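Local coordinates for protein 2-oxoglutarate dehydrogenase E3 component (Thermus thermophilus, PDB 2EQ7) that probably catalyses the NAD(+)-dependent reoxidation of dihydrolipoyl groups carried on lysines of partner proteins, working with one FAD bound per subunit, at residues K32-G37 with R106-A111; A140-P145 with V258-R263; P144-V149 with V229-V234. All coordinates share one frame; numbering follows the deposited sequence.

Interaction 1. Residues K32-G37 with R106-A111; sequences KEKALG and RHQGTA. With FAD (flavin-adenine dinucleotide), chain D.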
loop_
_atom_site.group_PDB
_atom_site.type_symbol
_atom_site.label_atom_id
_atom_site.label_comp_id
_atom_site.label_asym_id
_atom_site.label_seq_id
_atom_site.Cartn_x
_atom_site.Cartn_y
_atom_site.Cartn_z
ATOM N N LYS A 32 20.749 -27.245 7.138
ATOM C CA LYS A 32 20.953 -27.969 8.389
ATOM C C LYS A 32 19.734 -28.031 9.300
ATOM O O LYS A 32 19.607 -28.953 10.105
ATOM C CB LYS A 32 22.146 -27.383 9.156
ATOM C CG LYS A 32 21.999 -25.934 9.589
ATOM C CD LYS A 32 23.313 -25.437 10.190
ATOM C CE LYS A 32 23.229 -23.977 10.619
ATOM N NZ LYS A 32 22.318 -23.793 11.780
ATOM N N GLU A 33 18.836 -27.056 9.183
ATOM C CA GLU A 33 17.637 -27.050 10.017
ATOM C C GLU A 33 16.573 -27.957 9.406
ATOM O O GLU A 33 16.546 -28.158 8.196
ATOM C CB GLU A 33 17.090 -25.624 10.144
ATOM C CG GLU A 33 18.079 -24.633 10.739
ATOM C CD GLU A 33 18.198 -24.746 12.247
ATOM O OE1 GLU A 33 18.346 -25.876 12.757
ATOM O OE2 GLU A 33 18.148 -23.699 12.924
ATOM N N LYS A 34 15.693 -28.493 10.247
ATOM C CA LYS A 34 14.626 -29.380 9.783
ATOM C C LYS A 34 13.690 -28.704 8.787
ATOM O O LYS A 34 13.315 -29.293 7.773
ATOM C CB LYS A 34 13.807 -29.885 10.974
ATOM C CG LYS A 34 14.566 -30.791 11.930
ATOM C CD LYS A 34 14.874 -32.136 11.285
ATOM C CE LYS A 34 15.557 -33.077 12.266
ATOM N NZ LYS A 34 15.780 -34.429 11.676
ATOM N N ALA A 35 13.304 -27.468 9.080
ATOM C CA ALA A 35 12.401 -26.730 8.204
ATOM C C ALA A 35 13.145 -25.763 7.296
ATOM O O ALA A 35 14.190 -25.227 7.668
ATOM C CB ALA A 35 11.383 -25.964 9.035
ATOM N N LEU A 36 12.590 -25.545 6.107
ATOM C CA LEU A 36 13.158 -24.625 5.125
ATOM C C LEU A 36 12.634 -23.221 5.424
ATOM O O LEU A 36 11.703 -23.064 6.207
ATOM C CB LEU A 36 12.719 -25.023 3.716
ATOM C CG LEU A 36 12.986 -26.462 3.272
ATOM C CD1 LEU A 36 12.374 -26.685 1.890
ATOM C CD2 LEU A 36 14.481 -26.717 3.244
ATOM N N GLY A 37 13.223 -22.206 4.797
ATOM C CA GLY A 37 12.754 -20.848 5.024
ATOM C C GLY A 37 13.771 -19.923 5.666
ATOM O O GLY A 37 13.616 -18.698 5.629
ATOM N N ARG A 106 16.407 -31.812 -1.903
ATOM C CA ARG A 106 16.784 -31.269 -0.602
ATOM C C ARG A 106 17.640 -32.263 0.175
ATOM O O ARG A 106 17.358 -33.463 0.194
ATOM C CB ARG A 106 15.522 -30.912 0.204
ATOM C CG ARG A 106 15.772 -30.121 1.495
ATOM C CD ARG A 106 16.420 -30.983 2.567
ATOM N NE ARG A 106 16.814 -30.240 3.762
ATOM C CZ ARG A 106 15.984 -29.873 4.734
ATOM N NH1 ARG A 106 14.694 -30.169 4.663
ATOM N NH2 ARG A 106 16.452 -29.233 5.794
ATOM N N HIS A 107 18.690 -31.748 0.808
ATOM C CA HIS A 107 19.602 -32.550 1.619
ATOM C C HIS A 107 19.607 -31.916 3.003
ATOM O O HIS A 107 19.696 -30.692 3.121
ATOM C CB HIS A 107 21.015 -32.505 1.033
ATOM C CG HIS A 107 21.116 -33.089 -0.341
ATOM N ND1 HIS A 107 21.298 -34.438 -0.564
ATOM C CD2 HIS A 107 21.038 -32.512 -1.563
ATOM C CE1 HIS A 107 21.328 -34.666 -1.866
ATOM N NE2 HIS A 107 21.174 -33.514 -2.494
ATOM N N GLN A 108 19.503 -32.733 4.045
ATOM C CA GLN A 108 19.485 -32.196 5.397
ATOM C C GLN A 108 20.776 -32.453 6.154
ATOM O O GLN A 108 21.187 -33.599 6.343
ATOM C CB GLN A 108 18.311 -32.766 6.191
ATOM C CG GLN A 108 18.209 -32.210 7.598
ATOM C CD GLN A 108 16.958 -32.670 8.312
ATOM O OE1 GLN A 108 15.849 -32.514 7.802
ATOM N NE2 GLN A 108 17.127 -33.236 9.500
ATOM N N GLY A 109 21.403 -31.367 6.591
ATOM C CA GLY A 109 22.646 -31.466 7.333
ATOM C C GLY A 109 23.495 -30.225 7.138
ATOM O O GLY A 109 23.086 -29.281 6.459
ATOM N N THR A 110 24.680 -30.229 7.737
ATOM C CA THR A 110 25.605 -29.111 7.627
ATOM C C THR A 110 26.519 -29.341 6.433
ATOM O O THR A 110 27.198 -30.366 6.355
ATOM C CB THR A 110 26.471 -28.985 8.898
ATOM O OG1 THR A 110 25.631 -28.680 10.019
ATOM C CG2 THR A 110 27.520 -27.895 8.731
ATOM N N ALA A 111 26.526 -28.391 5.502
ATOM C CA ALA A 111 27.368 -28.484 4.317
ATOM C C ALA A 111 28.756 -27.950 4.648
ATOM O O ALA A 111 28.897 -26.925 5.313
ATOM C CB ALA A 111 26.762 -27.682 3.172
HETATM P PA FAD D . 19.114 -16.876 6.258
HETATM O O1A FAD D . 17.642 -16.753 6.120
HETATM O O2A FAD D . 19.704 -16.720 7.481
HETATM O O5B FAD D . 19.255 -18.351 5.896
HETATM C C5B FAD D . 20.542 -19.065 5.929
HETATM C C4B FAD D . 20.184 -20.561 6.093
HETATM O O4B FAD D . 21.436 -21.304 5.927
HETATM C C3B FAD D . 19.613 -20.998 7.456
HETATM O O3B FAD D . 18.370 -21.615 7.402
HETATM C C2B FAD D . 20.746 -21.809 8.077
HETATM O O2B FAD D . 20.290 -22.826 8.927
HETATM C C1B FAD D . 21.399 -22.417 6.873
HETATM N N9A FAD D . 22.822 -22.750 6.938
HETATM C C8A FAD D . 23.849 -21.949 7.396
HETATM N N7A FAD D . 25.041 -22.541 7.306
HETATM C C5A FAD D . 24.783 -23.778 6.765
HETATM C C6A FAD D . 25.668 -24.905 6.406
HETATM N N6A FAD D . 26.973 -24.900 6.562
HETATM N N1A FAD D . 25.017 -26.008 5.876
HETATM C C2A FAD D . 23.662 -26.053 5.695
HETATM N N3A FAD D . 22.787 -25.069 5.992
HETATM C C4A FAD D . 23.391 -23.952 6.524
HETATM N N1 FAD D . 14.174 -8.958 6.850
HETATM C C2 FAD D . 13.265 -8.334 6.113
HETATM O O2 FAD D . 13.467 -8.069 4.961
HETATM N N3 FAD D . 11.992 -7.953 6.653
HETATM C C4 FAD D . 11.653 -8.220 7.974
HETATM O O4 FAD D . 10.565 -7.884 8.396
HETATM C C4X FAD D . 12.647 -8.907 8.787
HETATM N N5 FAD D . 12.379 -9.204 10.081
HETATM C C5X FAD D . 13.342 -9.875 10.812
HETATM C C6 FAD D . 13.038 -10.187 12.168
HETATM C C7 FAD D . 13.940 -10.869 12.966
HETATM C C7M FAD D . 13.575 -11.185 14.401
HETATM C C8 FAD D . 15.241 -11.282 12.415
HETATM C C8M FAD D . 16.270 -12.039 13.233
HETATM C C9 FAD D . 15.552 -10.969 11.075
HETATM C C9A FAD D . 14.623 -10.273 10.275
HETATM N N10 FAD D . 14.868 -9.921 8.897
HETATM C C10 FAD D . 13.925 -9.264 8.161
HETATM C "C1'" FAD D . 16.160 -10.292 8.272
HETATM C "C2'" FAD D . 15.940 -11.498 7.330
HETATM O "O2'" FAD D . 15.453 -12.573 8.136
HETATM C "C3'" FAD D . 17.265 -11.855 6.678
HETATM O "O3'" FAD D . 17.724 -10.746 5.910
HETATM C "C4'" FAD D . 17.077 -13.033 5.728
HETATM O "O4'" FAD D . 16.595 -14.200 6.440
HETATM C "C5'" FAD D . 18.421 -13.318 5.092
HETATM O "O5'" FAD D . 18.254 -14.530 4.093
HETATM P P FAD D . 19.458 -15.404 3.816
HETATM O O1P FAD D . 18.913 -16.393 2.763
HETATM O O2P FAD D . 20.587 -14.679 3.418
HETATM O O3P FAD D . 19.852 -16.066 5.088
#
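Lys32, Glu33 and Leu36 meet Arg106 and Gly109 in a loop-to-edge-strand contact of the FAD-binding Rossmann domain, where the loop after strand 27-31 lies against strand 105-108, outermost in its parallel sheet, and the turn beyond it. The example illustrates how backbone and side chains share the lining of a nucleotide pocket. Bent at chi2 (-71°), Arg106 meets the loop with the edge of its guanidinium: NH2 lies 2.6 Å from Glu33 O in a weak, strongly bent hydrogen bond (120°), and Lys34 O sits near the same plane. Leu36 CD2 lies over one face, 3.7 Å from Arg106 NH1, while Gln108 CB lies over the opposite face, so the group is sandwiched. A bond from NH2 to Glu31 O restrains its rotation. Farther along, Lys32 and Thr110 run side by side, with Lys32 CB 3.8 Å from Thr110 OG1. From there the lysine chain follows the adenosine, its CG 3.6 Å from FAD O2B. With an alanine here the chain beyond CB is gone, which would probably open a gap beside the adenine and ribose, where CG, CD and CE now lie. Beyond the turn, Ala111 N donates an almost straight bond to FAD N1A (2.8 Å), and FAD N6A returns one to Ala111 O (3.1 Å). This donor-acceptor pair matches the Watson-Crick edge of adenine, implying that backbone atoms read the base.

Interaction 2. Residues A140-P145 with V258-R263; sequences APLIPP and VAVGRR. With NAD (nicotinamide-adenine-dinucleotide), chain E.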
loop_
_atom_site.group_PDB
_atom_site.type_symbol
_atom_site.label_atom_id
_atom_site.label_comp_id
_atom_site.label_asym_id
_atom_site.label_seq_id
_atom_site.Cartn_x
_atom_site.Cartn_y
_atom_site.Cartn_z
ATOM N N ALA A 140 23.474 -14.672 11.957
ATOM C CA ALA A 140 23.165 -15.152 13.299
ATOM C C ALA A 140 23.215 -13.941 14.221
ATOM O O ALA A 140 23.786 -12.908 13.872
ATOM C CB ALA A 140 24.187 -16.188 13.738
ATOM N N PRO A 141 22.602 -14.041 15.405
ATOM C CA PRO A 141 22.633 -12.893 16.316
ATOM C C PRO A 141 24.052 -12.589 16.775
ATOM O O PRO A 141 24.848 -13.506 17.001
ATOM C CB PRO A 141 21.759 -13.351 17.486
ATOM C CG PRO A 141 20.822 -14.344 16.857
ATOM C CD PRO A 141 21.737 -15.110 15.927
ATOM N N LEU A 142 24.370 -11.303 16.900
ATOM C CA LEU A 142 25.683 -10.905 17.382
ATOM C C LEU A 142 25.588 -10.936 18.900
ATOM O O LEU A 142 24.735 -10.269 19.489
ATOM C CB LEU A 142 26.037 -9.489 16.915
ATOM C CG LEU A 142 27.357 -8.923 17.463
ATOM C CD1 LEU A 142 28.520 -9.822 17.058
ATOM C CD2 LEU A 142 27.566 -7.509 16.931
ATOM N N ILE A 143 26.445 -11.729 19.532
ATOM C CA ILE A 143 26.440 -11.828 20.984
ATOM C C ILE A 143 27.823 -11.490 21.526
ATOM O O ILE A 143 28.715 -12.337 21.546
ATOM C CB ILE A 143 26.059 -13.249 21.450
ATOM C CG1 ILE A 143 24.710 -13.652 20.847
ATOM C CG2 ILE A 143 25.985 -13.292 22.983
ATOM C CD1 ILE A 143 24.296 -15.082 21.171
ATOM N N PRO A 144 28.022 -10.235 21.954
ATOM C CA PRO A 144 29.317 -9.817 22.498
ATOM C C PRO A 144 29.645 -10.620 23.753
ATOM O O PRO A 144 28.746 -11.064 24.467
ATOM C CB PRO A 144 29.100 -8.337 22.801
ATOM C CG PRO A 144 28.081 -7.927 21.774
ATOM C CD PRO A 144 27.111 -9.084 21.835
ATOM N N PRO A 145 30.939 -10.807 24.046
ATOM C CA PRO A 145 31.354 -11.568 25.227
ATOM C C PRO A 145 30.741 -11.061 26.534
ATOM O O PRO A 145 30.523 -11.841 27.463
ATOM C CB PRO A 145 32.878 -11.423 25.214
ATOM C CG PRO A 145 33.191 -11.269 23.762
ATOM C CD PRO A 145 32.113 -10.319 23.300
ATOM N N VAL A 258 19.014 -9.118 23.816
ATOM C CA VAL A 258 20.264 -8.583 23.301
ATOM C C VAL A 258 20.089 -8.521 21.789
ATOM O O VAL A 258 20.055 -9.548 21.116
ATOM C CB VAL A 258 21.457 -9.491 23.659
ATOM C CG1 VAL A 258 22.743 -8.918 23.068
ATOM C CG2 VAL A 258 21.580 -9.601 25.176
ATOM N N ALA A 259 19.944 -7.307 21.272
ATOM C CA ALA A 259 19.739 -7.093 19.845
ATOM C C ALA A 259 20.690 -6.000 19.384
ATOM O O ALA A 259 20.267 -4.930 18.952
ATOM C CB ALA A 259 18.292 -6.683 19.590
ATOM N N VAL A 260 21.983 -6.278 19.492
ATOM C CA VAL A 260 22.996 -5.311 19.104
ATOM C C VAL A 260 23.516 -5.535 17.691
ATOM O O VAL A 260 24.531 -4.955 17.299
ATOM C CB VAL A 260 24.176 -5.324 20.099
ATOM C CG1 VAL A 260 23.683 -4.889 21.480
ATOM C CG2 VAL A 260 24.795 -6.713 20.168
ATOM N N GLY A 261 22.821 -6.379 16.934
ATOM C CA GLY A 261 23.211 -6.636 15.560
ATOM C C GLY A 261 23.171 -8.090 15.135
ATOM O O GLY A 261 22.841 -8.977 15.920
ATOM N N ARG A 262 23.482 -8.323 13.863
ATOM C CA ARG A 262 23.538 -9.673 13.318
ATOM C C ARG A 262 24.802 -9.756 12.480
ATOM O O ARG A 262 25.210 -8.779 11.853
ATOM C CB ARG A 262 22.285 -9.997 12.496
ATOM C CG ARG A 262 21.062 -10.276 13.388
ATOM C CD ARG A 262 19.826 -10.651 12.591
ATOM N NE ARG A 262 19.980 -11.920 11.889
ATOM C CZ ARG A 262 19.858 -13.118 12.452
ATOM N NH1 ARG A 262 19.572 -13.232 13.744
ATOM N NH2 ARG A 262 20.018 -14.209 11.717
ATOM N N ARG A 263 25.419 -10.928 12.483
ATOM C CA ARG A 263 26.677 -11.141 11.783
ATOM C C ARG A 263 26.575 -12.236 10.729
ATOM O O ARG A 263 25.776 -13.166 10.863
ATOM C CB ARG A 263 27.732 -11.545 12.809
ATOM C CG ARG A 263 27.367 -12.850 13.516
ATOM C CD ARG A 263 28.183 -13.108 14.773
ATOM N NE ARG A 263 27.784 -14.356 15.420
ATOM C CZ ARG A 263 27.995 -15.567 14.907
ATOM N NH1 ARG A 263 28.604 -15.700 13.736
ATOM N NH2 ARG A 263 27.592 -16.647 15.564
HETATM P PA NAD E . 20.969 -3.250 14.177
HETATM O O1A NAD E . 22.217 -2.870 13.494
HETATM O O2A NAD E . 19.735 -2.978 13.173
HETATM O O5B NAD E . 20.784 -2.367 15.510
HETATM C C5B NAD E . 21.852 -2.654 16.416
HETATM C C4B NAD E . 21.915 -1.521 17.448
HETATM O O4B NAD E . 22.572 -1.962 18.652
HETATM C C3B NAD E . 22.711 -0.331 16.891
HETATM O O3B NAD E . 21.870 0.832 16.815
HETATM C C2B NAD E . 23.874 -0.175 17.894
HETATM O O2B NAD E . 24.284 1.185 18.056
HETATM C C1B NAD E . 23.286 -0.816 19.173
HETATM N N9A NAD E . 24.331 -1.253 20.124
HETATM C C8A NAD E . 25.487 -1.942 19.837
HETATM N N7A NAD E . 26.165 -2.157 20.928
HETATM C C5A NAD E . 25.501 -1.628 21.983
HETATM C C6A NAD E . 25.729 -1.546 23.389
HETATM N N6A NAD E . 26.870 -2.096 23.957
HETATM N N1A NAD E . 24.811 -0.918 24.162
HETATM C C2A NAD E . 23.703 -0.377 23.639
HETATM N N3A NAD E . 23.451 -0.433 22.329
HETATM C C4A NAD E . 24.309 -1.039 21.476
HETATM O O3 NAD E . 21.079 -4.830 14.552
HETATM P PN NAD E . 19.628 -5.584 14.620
HETATM O O1N NAD E . 18.509 -4.596 15.012
HETATM O O2N NAD E . 19.710 -6.714 15.675
HETATM O O5D NAD E . 19.233 -6.232 13.184
HETATM C C5D NAD E . 20.404 -6.786 12.572
HETATM C C4D NAD E . 20.251 -6.771 11.036
HETATM O O4D NAD E . 18.973 -7.366 10.617
HETATM C C3D NAD E . 20.300 -5.331 10.484
HETATM O O3D NAD E . 21.210 -5.242 9.387
HETATM C C2D NAD E . 18.854 -5.021 10.084
HETATM O O2D NAD E . 18.781 -4.147 8.951
HETATM C C1D NAD E . 18.221 -6.397 9.809
HETATM N N1N NAD E . 16.786 -6.369 10.197
HETATM C C2N NAD E . 15.892 -5.812 9.352
HETATM C C3N NAD E . 14.512 -5.766 9.701
HETATM C C7N NAD E . 13.507 -5.154 8.800
HETATM O O7N NAD E . 13.858 -4.646 7.759
HETATM N N7N NAD E . 12.194 -5.157 9.141
HETATM C C4N NAD E . 14.112 -6.315 10.949
HETATM C C5N NAD E . 15.074 -6.876 11.788
HETATM C C6N NAD E . 16.413 -6.890 11.383
HETATM O O HOH W 1 24.960 -16.026 17.579
HETATM O O HOH W 2 22.297 -9.182 19.233
HETATM O O HOH W 3 28.229 -13.379 18.068
#
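With its CG lodged between the backbone N and the carbonyl carbon (chi1 62°), Arg263 runs extended as far as NE and lays one guanidinium face over Ala140 CB, whereas Arg262, folded at chi3 (66°), turns a face of its own guanidinium to the backbone of Ala140, beside the Pro141 ring. Both arginines belong to a two-stranded antiparallel sheet, 139-141 with 262-264, which pairs the two chain passages between the FAD- and NAD-binding domains of this flavoprotein family. Ala140 and Arg263 form its hydrogen-bonded pair: Arg263 N reaches Ala140 O at 2.9 Å, and Ala140 N reaches Arg263 O at 3.0 Å in the carbonyl plane. The charged ends have stronger partners nearby, Glu267 for Arg263 and Ser139 for Arg262. Arg263 NE makes only a weak bond to Pro141 O, and a water accepts from Ile143 N and, weakly, from Arg263 NE. Past the sheet, Leu142 N bonds Gly261 O at 3.0 Å, approaching from above the carbonyl plane. Pro144 turns the CD corner of its ring to the CG2 methyl of Val260, 3.7 Å away, while CB and CG1 of Val260 pack on the NAD adenine, CB 3.6 Å from C8A. The backbone angles of Gly261 call for glycine, and the bare backbone lies close against the dinucleotide: Gly261 CA sits 3.0 Å from the bridging pyrophosphate oxygen O3 of NAD.

Interaction 3. Residues P144-V149 with V229-V234; sequences PPWAQV and VRVTAV. With NAD (nicotinamide-adenine-dinucleotide), chain E.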
loop_
_atom_site.group_PDB
_atom_site.type_symbol
_atom_site.label_atom_id
_atom_site.label_comp_id
_atom_site.label_asym_id
_atom_site.label_seq_id
_atom_site.Cartn_x
_atom_site.Cartn_y
_atom_site.Cartn_z
ATOM N N PRO A 144 28.022 -10.235 21.954
ATOM C CA PRO A 144 29.317 -9.817 22.498
ATOM C C PRO A 144 29.645 -10.620 23.753
ATOM O O PRO A 144 28.746 -11.064 24.467
ATOM C CB PRO A 144 29.100 -8.337 22.801
ATOM C CG PRO A 144 28.081 -7.927 21.774
ATOM C CD PRO A 144 27.111 -9.084 21.835
ATOM N N PRO A 145 30.939 -10.807 24.046
ATOM C CA PRO A 145 31.354 -11.568 25.227
ATOM C C PRO A 145 30.741 -11.061 26.534
ATOM O O PRO A 145 30.523 -11.841 27.463
ATOM C CB PRO A 145 32.878 -11.423 25.214
ATOM C CG PRO A 145 33.191 -11.269 23.762
ATOM C CD PRO A 145 32.113 -10.319 23.300
ATOM N N TRP A 146 30.467 -9.760 26.605
ATOM C CA TRP A 146 29.894 -9.181 27.821
ATOM C C TRP A 146 28.417 -9.504 28.032
ATOM O O TRP A 146 27.872 -9.254 29.107
ATOM C CB TRP A 146 30.096 -7.658 27.856
ATOM C CG TRP A 146 29.660 -6.916 26.630
ATOM C CD1 TRP A 146 30.463 -6.445 25.629
ATOM C CD2 TRP A 146 28.322 -6.547 26.277
ATOM N NE1 TRP A 146 29.709 -5.801 24.678
ATOM C CE2 TRP A 146 28.390 -5.849 25.049
ATOM C CE3 TRP A 146 27.069 -6.736 26.878
ATOM C CZ2 TRP A 146 27.254 -5.340 24.409
ATOM C CZ3 TRP A 146 25.935 -6.227 26.237
ATOM C CH2 TRP A 146 26.040 -5.539 25.019
ATOM N N ALA A 147 27.772 -10.053 27.008
ATOM C CA ALA A 147 26.361 -10.413 27.107
ATOM C C ALA A 147 26.260 -11.918 27.345
ATOM O O ALA A 147 26.474 -12.718 26.433
ATOM C CB ALA A 147 25.627 -10.023 25.819
ATOM N N GLN A 148 25.945 -12.300 28.578
ATOM C CA GLN A 148 25.847 -13.710 28.928
ATOM C C GLN A 148 24.462 -14.272 28.633
ATOM O O GLN A 148 23.641 -14.461 29.526
ATOM C CB GLN A 148 26.208 -13.910 30.404
ATOM C CG GLN A 148 27.537 -13.267 30.773
ATOM C CD GLN A 148 27.988 -13.588 32.187
ATOM O OE1 GLN A 148 28.786 -12.857 32.770
ATOM N NE2 GLN A 148 27.491 -14.689 32.737
ATOM N N VAL A 149 24.218 -14.532 27.355
ATOM C CA VAL A 149 22.946 -15.078 26.901
ATOM C C VAL A 149 22.770 -16.527 27.348
ATOM O O VAL A 149 23.642 -17.366 27.113
ATOM C CB VAL A 149 22.859 -15.032 25.359
ATOM C CG1 VAL A 149 21.602 -15.750 24.882
ATOM C CG2 VAL A 149 22.870 -13.585 24.883
ATOM N N VAL A 229 23.830 5.472 25.551
ATOM C CA VAL A 229 24.069 4.572 26.673
ATOM C C VAL A 229 24.771 3.293 26.232
ATOM O O VAL A 229 24.219 2.514 25.462
ATOM C CB VAL A 229 22.736 4.170 27.348
ATOM C CG1 VAL A 229 22.982 3.117 28.421
ATOM C CG2 VAL A 229 22.081 5.393 27.958
ATOM N N ARG A 230 25.983 3.068 26.723
ATOM C CA ARG A 230 26.698 1.854 26.357
ATOM C C ARG A 230 26.531 0.800 27.442
ATOM O O ARG A 230 26.962 0.992 28.579
ATOM C CB ARG A 230 28.189 2.135 26.146
ATOM C CG ARG A 230 28.979 0.910 25.677
ATOM C CD ARG A 230 30.392 1.282 25.248
ATOM N NE ARG A 230 31.234 1.690 26.370
ATOM C CZ ARG A 230 31.898 0.846 27.155
ATOM N NH1 ARG A 230 31.824 -0.462 26.946
ATOM N NH2 ARG A 230 32.643 1.311 28.146
ATOM N N VAL A 231 25.876 -0.303 27.093
ATOM C CA VAL A 231 25.688 -1.394 28.043
ATOM C C VAL A 231 27.022 -2.122 28.107
ATOM O O VAL A 231 27.623 -2.423 27.074
ATOM C CB VAL A 231 24.587 -2.364 27.570
ATOM C CG1 VAL A 231 24.573 -3.609 28.444
ATOM C CG2 VAL A 231 23.235 -1.667 27.623
ATOM N N THR A 232 27.480 -2.409 29.320
ATOM C CA THR A 232 28.766 -3.065 29.511
ATOM C C THR A 232 28.670 -4.526 29.925
ATOM O O THR A 232 29.656 -5.255 29.857
ATOM C CB THR A 232 29.594 -2.317 30.567
ATOM O OG1 THR A 232 28.819 -2.178 31.764
ATOM C CG2 THR A 232 29.988 -0.938 30.056
ATOM N N ALA A 233 27.492 -4.955 30.362
ATOM C CA ALA A 233 27.320 -6.340 30.769
ATOM C C ALA A 233 25.862 -6.701 30.993
ATOM O O ALA A 233 25.055 -5.864 31.394
ATOM C CB ALA A 233 28.116 -6.617 32.043
ATOM N N VAL A 234 25.540 -7.955 30.707
ATOM C CA VAL A 234 24.199 -8.485 30.908
ATOM C C VAL A 234 24.419 -9.873 31.489
ATOM O O VAL A 234 25.089 -10.710 30.876
ATOM C CB VAL A 234 23.413 -8.588 29.582
ATOM C CG1 VAL A 234 22.008 -9.117 29.856
ATOM C CG2 VAL A 234 23.342 -7.225 28.913
HETATM P PA NAD E . 20.969 -3.250 14.177
HETATM O O1A NAD E . 22.217 -2.870 13.494
HETATM O O2A NAD E . 19.735 -2.978 13.173
HETATM O O5B NAD E . 20.784 -2.367 15.510
HETATM C C5B NAD E . 21.852 -2.654 16.416
HETATM C C4B NAD E . 21.915 -1.521 17.448
HETATM O O4B NAD E . 22.572 -1.962 18.652
HETATM C C3B NAD E . 22.711 -0.331 16.891
HETATM O O3B NAD E . 21.870 0.832 16.815
HETATM C C2B NAD E . 23.874 -0.175 17.894
HETATM O O2B NAD E . 24.284 1.185 18.056
HETATM C C1B NAD E . 23.286 -0.816 19.173
HETATM N N9A NAD E . 24.331 -1.253 20.124
HETATM C C8A NAD E . 25.487 -1.942 19.837
HETATM N N7A NAD E . 26.165 -2.157 20.928
HETATM C C5A NAD E . 25.501 -1.628 21.983
HETATM C C6A NAD E . 25.729 -1.546 23.389
HETATM N N6A NAD E . 26.870 -2.096 23.957
HETATM N N1A NAD E . 24.811 -0.918 24.162
HETATM C C2A NAD E . 23.703 -0.377 23.639
HETATM N N3A NAD E . 23.451 -0.433 22.329
HETATM C C4A NAD E . 24.309 -1.039 21.476
HETATM O O3 NAD E . 21.079 -4.830 14.552
HETATM P PN NAD E . 19.628 -5.584 14.620
HETATM O O1N NAD E . 18.509 -4.596 15.012
HETATM O O2N NAD E . 19.710 -6.714 15.675
HETATM O O5D NAD E . 19.233 -6.232 13.184
HETATM C C5D NAD E . 20.404 -6.786 12.572
HETATM C C4D NAD E . 20.251 -6.771 11.036
HETATM O O4D NAD E . 18.973 -7.366 10.617
HETATM C C3D NAD E . 20.300 -5.331 10.484
HETATM O O3D NAD E . 21.210 -5.242 9.387
HETATM C C2D NAD E . 18.854 -5.021 10.084
HETATM O O2D NAD E . 18.781 -4.147 8.951
HETATM C C1D NAD E . 18.221 -6.397 9.809
HETATM N N1N NAD E . 16.786 -6.369 10.197
HETATM C C2N NAD E . 15.892 -5.812 9.352
HETATM C C3N NAD E . 14.512 -5.766 9.701
HETATM C C7N NAD E . 13.507 -5.154 8.800
HETATM O O7N NAD E . 13.858 -4.646 7.759
HETATM N N7N NAD E . 12.194 -5.157 9.141
HETATM C C4N NAD E . 14.112 -6.315 10.949
HETATM C C5N NAD E . 15.074 -6.876 11.788
HETATM C C6N NAD E . 16.413 -6.890 11.383
#
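Trp146 crosses Val231 at about a right angle and Val234 obliquely, and the indole, seated between strand and turn, carries most of the side-chain contact. Its CG stands between the backbone N and the carbonyl carbon (chi1 51°), which puts the indole between its own turn and the strand. The six-membered part does most of the touching: CZ3 lies 3.7 Å from Val231 CG1, and the CG2 methyl of Val234 abuts the same corner in the ring plane. Val231 O lies over one face, toward the rim, and CB of Pro144, the first residue of the turn, covers the opposite face. At the other end Trp146 CB comes to 3.2 Å from Thr232 O.

As a worked case of how a side chain can border a cofactor without bonding to it, the indole places CZ2 3.3 Å from NAD N6A, approaching at an oblique angle. That amino group donates to Val231 O (3.2 Å), while Val231 N donates to NAD N1A (3.2 Å), both bonds being nearly straight. The strand thus recognises the adenine through its backbone, with Trp146 packed alongside.

Trp146 O and Gln148 N both bond to the backbone of Val234, the first to Val234 N at 3.1 Å and the second to Val234 O at 2.9 Å. The chain here makes a type I turn, Pro144 to Ala147, then an inverse gamma turn centred on Gln148. On its other side, strand 231-237 pairs antiparallel with strand 240-245, where Thr232 and Ala233 both face Glu244 in a classic beta bulge, and Val234 and Val149 pack on Val154 of strand 154-155, the edge of the parallel NAD-domain sheet.

The three contacts all lie in the nucleotide-binding part of the chain, along a path from FAD to NAD. Interaction 1, which closes before the others open, serves the adenine end of FAD beside the first parallel sheet; its centre is about 23 Å from that of interaction 2 and about 32 Å from that of interaction 3. The latter two start from the same chain portion, share Pro144 and Pro145, have centres about 10 Å apart and touch through Ile143, Val149, Val258 and Ala147. Interactions 2 and 3 thus form one continuous packed region beside NAD, while interaction 1, about 8 Å from interaction 2 at the nearest atoms, stands apart at the FAD adenine.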